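Local coordinates for mandelate racemase/muconate lactonizing enzyme family protein (Bradyrhizobium sp. ORS 278, PDB 3TOY) that belongs to the mandelate racemase/muconate lactonizing enzyme family of the enolase superfamily, with a calcium ion bound in its barrel domain, at residues F290-M296 with P317-L323; I157-S162 with H338-L343. All blocks are in the same frame, centred on the assembly; numbering follows the deposited sequence.

Contact 1: F290-M296 with P317-L323. With ACT (acetate ion), chain F.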
loop_
_atom_site.group_PDB
_atom_site.type_symbol
_atom_site.label_atom_id
_atom_site.label_comp_id
_atom_site.label_asym_id
_atom_site.label_seq_id
_atom_site.Cartn_x
_atom_site.Cartn_y
_atom_site.Cartn_z
ATOM N N PHE A 290 9.628 -20.444 1.527
ATOM C CA PHE A 290 9.852 -21.663 0.756
ATOM C C PHE A 290 8.469 -22.310 0.571
ATOM O O PHE A 290 7.552 -22.068 1.371
ATOM C CB PHE A 290 10.691 -22.664 1.583
ATOM C CG PHE A 290 12.103 -22.189 1.930
ATOM C CD1 PHE A 290 12.733 -21.193 1.194
ATOM C CD2 PHE A 290 12.803 -22.791 2.969
ATOM C CE1 PHE A 290 14.032 -20.806 1.519
ATOM C CE2 PHE A 290 14.106 -22.411 3.286
ATOM C CZ PHE A 290 14.712 -21.433 2.549
ATOM N N ILE A 291 8.327 -23.191 -0.425
ATOM C CA ILE A 291 7.114 -24.003 -0.521
ATOM C C ILE A 291 7.523 -25.457 -0.755
ATOM O O ILE A 291 8.597 -25.714 -1.275
ATOM C CB ILE A 291 6.130 -23.567 -1.677
ATOM C CG1 ILE A 291 6.820 -23.597 -3.045
ATOM C CG2 ILE A 291 5.502 -22.156 -1.344
ATOM C CD1 ILE A 291 5.864 -23.325 -4.186
ATOM N N MET A 292 6.630 -26.364 -0.389
ATOM C CA MET A 292 6.808 -27.796 -0.642
ATOM C C MET A 292 5.465 -28.443 -1.003
ATOM O O MET A 292 4.794 -29.035 -0.139
ATOM C CB MET A 292 7.427 -28.492 0.586
ATOM C CG MET A 292 6.770 -28.197 1.926
ATOM S SD MET A 292 7.683 -28.946 3.312
ATOM C CE MET A 292 7.134 -30.688 3.202
ATOM N N PRO A 293 5.049 -28.302 -2.268
ATOM C CA PRO A 293 3.777 -28.908 -2.656
ATOM C C PRO A 293 3.820 -30.437 -2.482
ATOM O O PRO A 293 4.901 -31.031 -2.517
ATOM C CB PRO A 293 3.638 -28.546 -4.135
ATOM C CG PRO A 293 4.597 -27.392 -4.363
ATOM C CD PRO A 293 5.700 -27.573 -3.377
ATOM N N ASP A 294 2.645 -31.016 -2.253
ATOM C CA ASP A 294 2.420 -32.466 -2.239
ATOM C C ASP A 294 1.792 -32.818 -3.580
ATOM O O ASP A 294 0.771 -32.231 -3.981
ATOM C CB ASP A 294 1.443 -32.785 -1.097
ATOM C CG ASP A 294 1.247 -34.288 -0.878
ATOM O OD1 ASP A 294 1.181 -35.042 -1.885
ATOM O OD2 ASP A 294 1.160 -34.686 0.301
ATOM N N LEU A 295 2.395 -33.755 -4.299
ATOM C CA LEU A 295 1.833 -34.135 -5.583
ATOM C C LEU A 295 0.374 -34.590 -5.463
ATOM O O LEU A 295 -0.355 -34.507 -6.436
ATOM C CB LEU A 295 2.686 -35.227 -6.250
ATOM C CG LEU A 295 3.964 -34.696 -6.902
ATOM C CD1 LEU A 295 4.977 -35.838 -7.131
ATOM C CD2 LEU A 295 3.671 -33.980 -8.205
ATOM N N MET A 296 -0.038 -35.071 -4.289
ATOM C CA MET A 296 -1.425 -35.528 -4.102
ATOM C C MET A 296 -2.410 -34.372 -4.002
ATOM O O MET A 296 -3.609 -34.574 -4.142
ATOM C CB MET A 296 -1.593 -36.285 -2.790
ATOM C CG MET A 296 -0.704 -37.444 -2.543
ATOM S SD MET A 296 -1.363 -38.230 -1.053
ATOM C CE MET A 296 -0.817 -37.163 0.289
ATOM N N PRO A 317 12.173 -21.004 -3.327
ATOM C CA PRO A 317 12.715 -22.361 -3.432
ATOM C C PRO A 317 11.603 -23.375 -3.196
ATOM O O PRO A 317 10.865 -23.267 -2.225
ATOM C CB PRO A 317 13.700 -22.423 -2.267
ATOM C CG PRO A 317 14.169 -20.976 -2.141
ATOM C CD PRO A 317 12.889 -20.196 -2.319
ATOM N N MET A 318 11.542 -24.385 -4.054
ATOM C CA MET A 318 10.433 -25.340 -4.055
ATOM C C MET A 318 10.942 -26.755 -3.774
ATOM O O MET A 318 11.773 -27.265 -4.516
ATOM C CB MET A 318 9.754 -25.289 -5.421
ATOM C CG MET A 318 8.531 -26.173 -5.583
ATOM S SD MET A 318 7.612 -25.538 -7.017
ATOM C CE MET A 318 6.630 -26.972 -7.534
ATOM N N SER A 319 10.424 -27.354 -2.699
ATOM C CA SER A 319 10.753 -28.712 -2.285
ATOM C C SER A 319 9.528 -29.606 -2.491
ATOM O O SER A 319 8.485 -29.124 -2.933
ATOM C CB SER A 319 11.169 -28.687 -0.810
ATOM O OG SER A 319 12.393 -27.980 -0.660
ATOM N N SER A 320 9.638 -30.898 -2.151
ATOM C CA SER A 320 8.496 -31.785 -2.232
ATOM C C SER A 320 8.018 -32.234 -0.860
ATOM O O SER A 320 8.770 -32.238 0.119
ATOM C CB SER A 320 8.841 -33.013 -3.104
ATOM O OG SER A 320 10.012 -33.654 -2.600
ATOM N N HIS A 321 6.741 -32.606 -0.800
ATOM C CA HIS A 321 6.218 -33.269 0.375
ATOM C C HIS A 321 5.935 -34.743 0.074
ATOM O O HIS A 321 5.041 -35.051 -0.717
ATOM C CB HIS A 321 4.912 -32.656 0.829
ATOM C CG HIS A 321 4.363 -33.312 2.057
ATOM N ND1 HIS A 321 3.107 -33.873 2.106
ATOM C CD2 HIS A 321 4.914 -33.507 3.277
ATOM C CE1 HIS A 321 2.901 -34.382 3.309
ATOM N NE2 HIS A 321 3.979 -34.164 4.042
ATOM N N ILE A 322 6.681 -35.615 0.760
ATOM C CA ILE A 322 6.617 -37.071 0.602
ATOM C C ILE A 322 6.474 -37.529 -0.854
ATOM O O ILE A 322 6.995 -36.883 -1.764
ATOM C CB ILE A 322 5.572 -37.706 1.552
ATOM C CG1 ILE A 322 4.154 -37.277 1.172
ATOM C CG2 ILE A 322 5.911 -37.374 2.981
ATOM C CD1 ILE A 322 3.085 -37.844 2.086
ATOM N N LEU A 323 5.847 -38.682 -1.092
ATOM C CA LEU A 323 5.849 -39.241 -2.465
ATOM C C LEU A 323 7.209 -39.034 -3.158
ATOM O O LEU A 323 7.295 -38.441 -4.251
ATOM C CB LEU A 323 4.706 -38.643 -3.312
ATOM C CG LEU A 323 3.320 -39.312 -3.201
ATOM C CD1 LEU A 323 2.712 -39.160 -1.807
ATOM C CD2 LEU A 323 2.355 -38.813 -4.265
HETATM C C ACT F . 3.682 -34.620 7.661
HETATM O O ACT F . 4.256 -35.171 6.689
HETATM O OXT ACT F . 4.244 -33.613 8.141
HETATM C CH3 ACT F . 2.387 -35.131 8.232
HETATM O O HOH W 1 5.007 -34.762 -3.537
#
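The pair His321–Asp294 sits at the C-terminal ends of two neighbouring barrel-strand positions, strand 290-291 and the extended segment 317-323, connected through helix 300-314 as in the beta-alpha-beta units of the enolase-type fold. The parallel pairing rests on a single bridge between Ile291 and Met318: Ile291 N donates to Pro317 O (3.1 Å), and Ile291 O receives Ser319 N (2.8 Å). Farther along, the segments stay in register, with His321 N bonded to Pro293 O at a tilt of 35° from the carbonyl plane.

Apolar side chains pack along the seam. The Phe290 ring brings CD1 within 3.6 Å of Pro317 CG, while the extended Met318 crosses the Pro293 ring at about a right angle, its CE lying by Pro293 CG. Leu323 CD2 packs against Met296 CG, again nearly perpendicular.

The polar centre is the His321 ring. With CG of Asp294 anti to the backbone N (chi1 -174°), OD2 reaches His321 ND1 at 2.8 Å; it lies close to the imidazole plane, but the nitrogen stands above the carboxylate plane, the two planes being 62° apart. The other oxygen, Asp294 OD1, takes Met296 N at 2.7 Å and closes an Asx turn. Ile322 CG1 covers one ring face near its rim, and Met292 CE approaches CD2 obliquely at 3.6 Å. A water joins Leu295 N to His321 O.

The second ring nitrogen, His321 NE2, donates to an acetate oxygen at 2.8 Å in a nearly straight bond; Lys190 and Asn221 hold the same acetate. Both imidazole nitrogens are therefore engaged, which fixes the rotation of the ring, and Asp294, itself secured by the Asx turn, is thus placed to orient His321, consistent with a second-shell role beside the acetate and the nearby calcium ion.

Contact 2: I157-S162 with H338-L343. With P4C (O-acetaldehydyl-hexaethylene glycol), chain R.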
loop_
_atom_site.group_PDB
_atom_site.type_symbol
_atom_site.label_atom_id
_atom_site.label_comp_id
_atom_site.label_asym_id
_atom_site.label_seq_id
_atom_site.Cartn_x
_atom_site.Cartn_y
_atom_site.Cartn_z
ATOM N N ILE A 157 19.034 -35.453 -6.696
ATOM C CA ILE A 157 18.435 -34.290 -6.026
ATOM C C ILE A 157 18.743 -34.337 -4.524
ATOM O O ILE A 157 18.554 -35.376 -3.878
ATOM C CB ILE A 157 16.891 -34.310 -6.185
ATOM C CG1 ILE A 157 16.481 -34.355 -7.661
ATOM C CG2 ILE A 157 16.264 -33.088 -5.457
ATOM C CD1 ILE A 157 16.883 -33.110 -8.460
ATOM N N PRO A 158 19.207 -33.207 -3.943
ATOM C CA PRO A 158 19.482 -33.257 -2.507
ATOM C C PRO A 158 18.238 -33.665 -1.722
ATOM O O PRO A 158 17.115 -33.222 -2.033
ATOM C CB PRO A 158 19.908 -31.822 -2.161
ATOM C CG PRO A 158 20.324 -31.203 -3.471
ATOM C CD PRO A 158 19.513 -31.900 -4.541
ATOM N N ALA A 159 18.442 -34.509 -0.717
ATOM C CA ALA A 159 17.355 -35.041 0.064
ATOM C C ALA A 159 17.567 -34.801 1.550
ATOM O O ALA A 159 18.706 -34.620 2.021
ATOM C CB ALA A 159 17.200 -36.556 -0.208
ATOM N N TYR A 160 16.474 -34.811 2.299
ATOM C CA TYR A 160 16.595 -34.845 3.742
ATOM C C TYR A 160 15.749 -35.958 4.301
ATOM O O TYR A 160 14.746 -36.365 3.711
ATOM C CB TYR A 160 16.207 -33.518 4.405
ATOM C CG TYR A 160 14.752 -33.138 4.252
ATOM C CD1 TYR A 160 13.802 -33.539 5.195
ATOM C CD2 TYR A 160 14.331 -32.347 3.183
ATOM C CE1 TYR A 160 12.470 -33.191 5.067
ATOM C CE2 TYR A 160 12.994 -32.006 3.034
ATOM C CZ TYR A 160 12.080 -32.416 3.989
ATOM O OH TYR A 160 10.774 -32.038 3.859
ATOM N N ASP A 161 16.166 -36.434 5.471
ATOM C CA ASP A 161 15.514 -37.559 6.113
ATOM C C ASP A 161 14.473 -37.055 7.114
ATOM O O ASP A 161 14.785 -36.306 8.040
ATOM C CB ASP A 161 16.580 -38.420 6.818
ATOM C CG ASP A 161 16.189 -39.889 6.909
ATOM O OD1 ASP A 161 15.147 -40.288 6.336
ATOM O OD2 ASP A 161 16.942 -40.650 7.559
ATOM N N SER A 162 13.237 -37.483 6.924
ATOM C CA SER A 162 12.123 -36.876 7.594
ATOM C C SER A 162 11.631 -37.747 8.741
ATOM O O SER A 162 11.124 -38.848 8.519
ATOM C CB SER A 162 11.024 -36.606 6.552
ATOM O OG SER A 162 9.981 -35.815 7.080
ATOM N N HIS A 338 14.692 -27.328 -4.605
ATOM C CA HIS A 338 15.395 -27.160 -3.339
ATOM C C HIS A 338 15.677 -28.563 -2.779
ATOM O O HIS A 338 16.703 -29.161 -3.127
ATOM C CB HIS A 338 14.538 -26.264 -2.410
ATOM C CG HIS A 338 15.234 -25.801 -1.164
ATOM N ND1 HIS A 338 14.553 -25.209 -0.119
ATOM C CD2 HIS A 338 16.540 -25.819 -0.798
ATOM C CE1 HIS A 338 15.410 -24.876 0.833
ATOM N NE2 HIS A 338 16.624 -25.239 0.449
ATOM N N PHE A 339 14.795 -29.101 -1.953
ATOM C CA PHE A 339 15.004 -30.452 -1.360
ATOM C C PHE A 339 13.929 -31.462 -1.766
ATOM O O PHE A 339 12.778 -31.101 -1.986
ATOM C CB PHE A 339 14.954 -30.378 0.162
ATOM C CG PHE A 339 16.251 -30.054 0.805
ATOM C CD1 PHE A 339 16.465 -28.792 1.345
ATOM C CD2 PHE A 339 17.255 -31.022 0.923
ATOM C CE1 PHE A 339 17.664 -28.484 1.964
ATOM C CE2 PHE A 339 18.457 -30.719 1.556
ATOM C CZ PHE A 339 18.659 -29.452 2.081
ATOM N N LEU A 340 14.319 -32.739 -1.818
ATOM C CA LEU A 340 13.368 -33.844 -1.896
ATOM C C LEU A 340 13.224 -34.438 -0.485
ATOM O O LEU A 340 14.232 -34.743 0.179
ATOM C CB LEU A 340 13.851 -34.890 -2.935
ATOM C CG LEU A 340 12.935 -36.115 -3.160
ATOM C CD1 LEU A 340 13.115 -36.653 -4.578
ATOM C CD2 LEU A 340 13.176 -37.224 -2.130
ATOM N N GLU A 341 11.983 -34.542 0.003
ATOM C CA GLU A 341 11.708 -35.112 1.325
ATOM C C GLU A 341 11.685 -36.637 1.279
ATOM O O GLU A 341 10.868 -37.228 0.566
ATOM C CB GLU A 341 10.331 -34.682 1.849
ATOM C CG GLU A 341 10.057 -35.185 3.286
ATOM C CD GLU A 341 8.735 -34.698 3.855
ATOM O OE1 GLU A 341 7.823 -34.327 3.069
ATOM O OE2 GLU A 341 8.616 -34.698 5.091
ATOM N N VAL A 342 12.538 -37.272 2.070
ATOM C CA VAL A 342 12.516 -38.736 2.109
ATOM C C VAL A 342 11.769 -39.212 3.329
ATOM O O VAL A 342 12.262 -39.106 4.454
ATOM C CB VAL A 342 13.925 -39.342 2.116
ATOM C CG1 VAL A 342 13.844 -40.872 2.298
ATOM C CG2 VAL A 342 14.660 -38.992 0.832
ATOM N N LEU A 343 10.551 -39.686 3.091
ATOM C CA LEU A 343 9.752 -40.409 4.079
ATOM C C LEU A 343 9.134 -41.563 3.295
ATOM O O LEU A 343 8.304 -41.350 2.417
ATOM C CB LEU A 343 8.675 -39.503 4.677
ATOM C CG LEU A 343 7.759 -40.013 5.794
ATOM C CD1 LEU A 343 8.474 -40.951 6.743
ATOM C CD2 LEU A 343 7.160 -38.829 6.550
HETATM O O1 P4C R . 17.917 -20.667 -1.100
HETATM C C2 P4C R . 17.721 -22.046 -1.445
HETATM C C3 P4C R . 18.910 -22.588 -2.236
HETATM O O4 P4C R . 18.469 -23.787 -2.882
HETATM C C5 P4C R . 19.486 -24.459 -3.633
HETATM C C6 P4C R . 19.359 -25.980 -3.473
HETATM O O7 P4C R . 19.969 -26.368 -2.241
HETATM C C8 P4C R . 19.797 -27.739 -1.840
HETATM C C9 P4C R . 21.150 -28.268 -1.337
HETATM O O10 P4C R . 21.328 -28.184 0.076
HETATM C C11 P4C R . 22.710 -28.077 0.474
HETATM C C12 P4C R . 23.202 -26.631 0.443
HETATM O O13 P4C R . 23.748 -26.220 1.704
HETATM C C14 P4C R . 23.776 -24.797 1.893
HETATM C C15 P4C R . 22.550 -24.273 2.648
HETATM O O16 P4C R . 22.856 -23.821 3.977
HETATM C C17 P4C R . 21.720 -23.801 4.857
HETATM C C18 P4C R . 22.126 -23.782 6.335
HETATM O O19 P4C R . 22.361 -25.112 6.822
HETATM C C20 P4C R . 23.284 -25.169 7.914
HETATM C C21 P4C R . 23.833 -26.586 8.089
HETATM O O22 P4C R . 24.780 -26.904 7.063
#
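Ala159 and Leu340 begin the parallel pairing that closes the enolase-type barrel, where the first strand, 157-162, meets the last, 340-342. Four backbone bonds alternate across the seam, from Leu340 N to Pro158 O (2.8 Å) through to Ser162 N and Val342 O, and the strand axes are 4.8 Å apart, crossing at -35°.

Inside the barrel, Tyr160 is the large bump. Its CG stands between the backbone N and the carbonyl carbon (chi1 65°), which swings the ring over the neighbouring strand. The recess it occupies is formed by Glu341 CA over one ring face, a CH-pi contact 4.0 Å from the centroid, and Phe339 CB in the ring plane at the edge. That edge also points at the face of the Phe339 ring, an offset edge-to-face pair with planes at 81°. On the other face of the sheet the small Ala159 CB accepts Val342 CG2 at 3.7 Å, with Val361 of strand 360-361 packed against both residues. The Ile157 and Leu340 side chains cross at about a right angle, CG2 of the first touching CB of the second.

At the start of the strands O-acetaldehydyl-hexaethylene glycol (P4C) lies along Pro158, with its C8 over one face of the Phe339 ring. His338 is sandwiched between P4C C2 and Phe339 CD1. At the far end, Glu341 OE2, salt-bridged to Lys188, uses its anti lone pair to receive Ser162 OG at 2.7 Å.

How the contacts relate
Contact 1 and contact 2 lie side by side in the barrel, their centres 10 Å apart. Along the chain, 157-162 comes first, then 290-296, 317-323 and 338-343, so contact 1 is nested within the loop closed by contact 2. They join directly where 317-323 runs beside 338-343: Met318 O is 2.9 Å from His338 N, and Ile322 N is 2.9 Å from Glu341 OE1, both probable hydrogen bonds. Both reach the same sheet: contact 1 joins strand 290-291 to the extended segment 317-323, and contact 2 pairs strand 340-342 with 157-162. Pro317, His338 and Pro158 border P4C at the strand starts, whereas His321 and Glu341 approach the calcium and acetate at the strand ends.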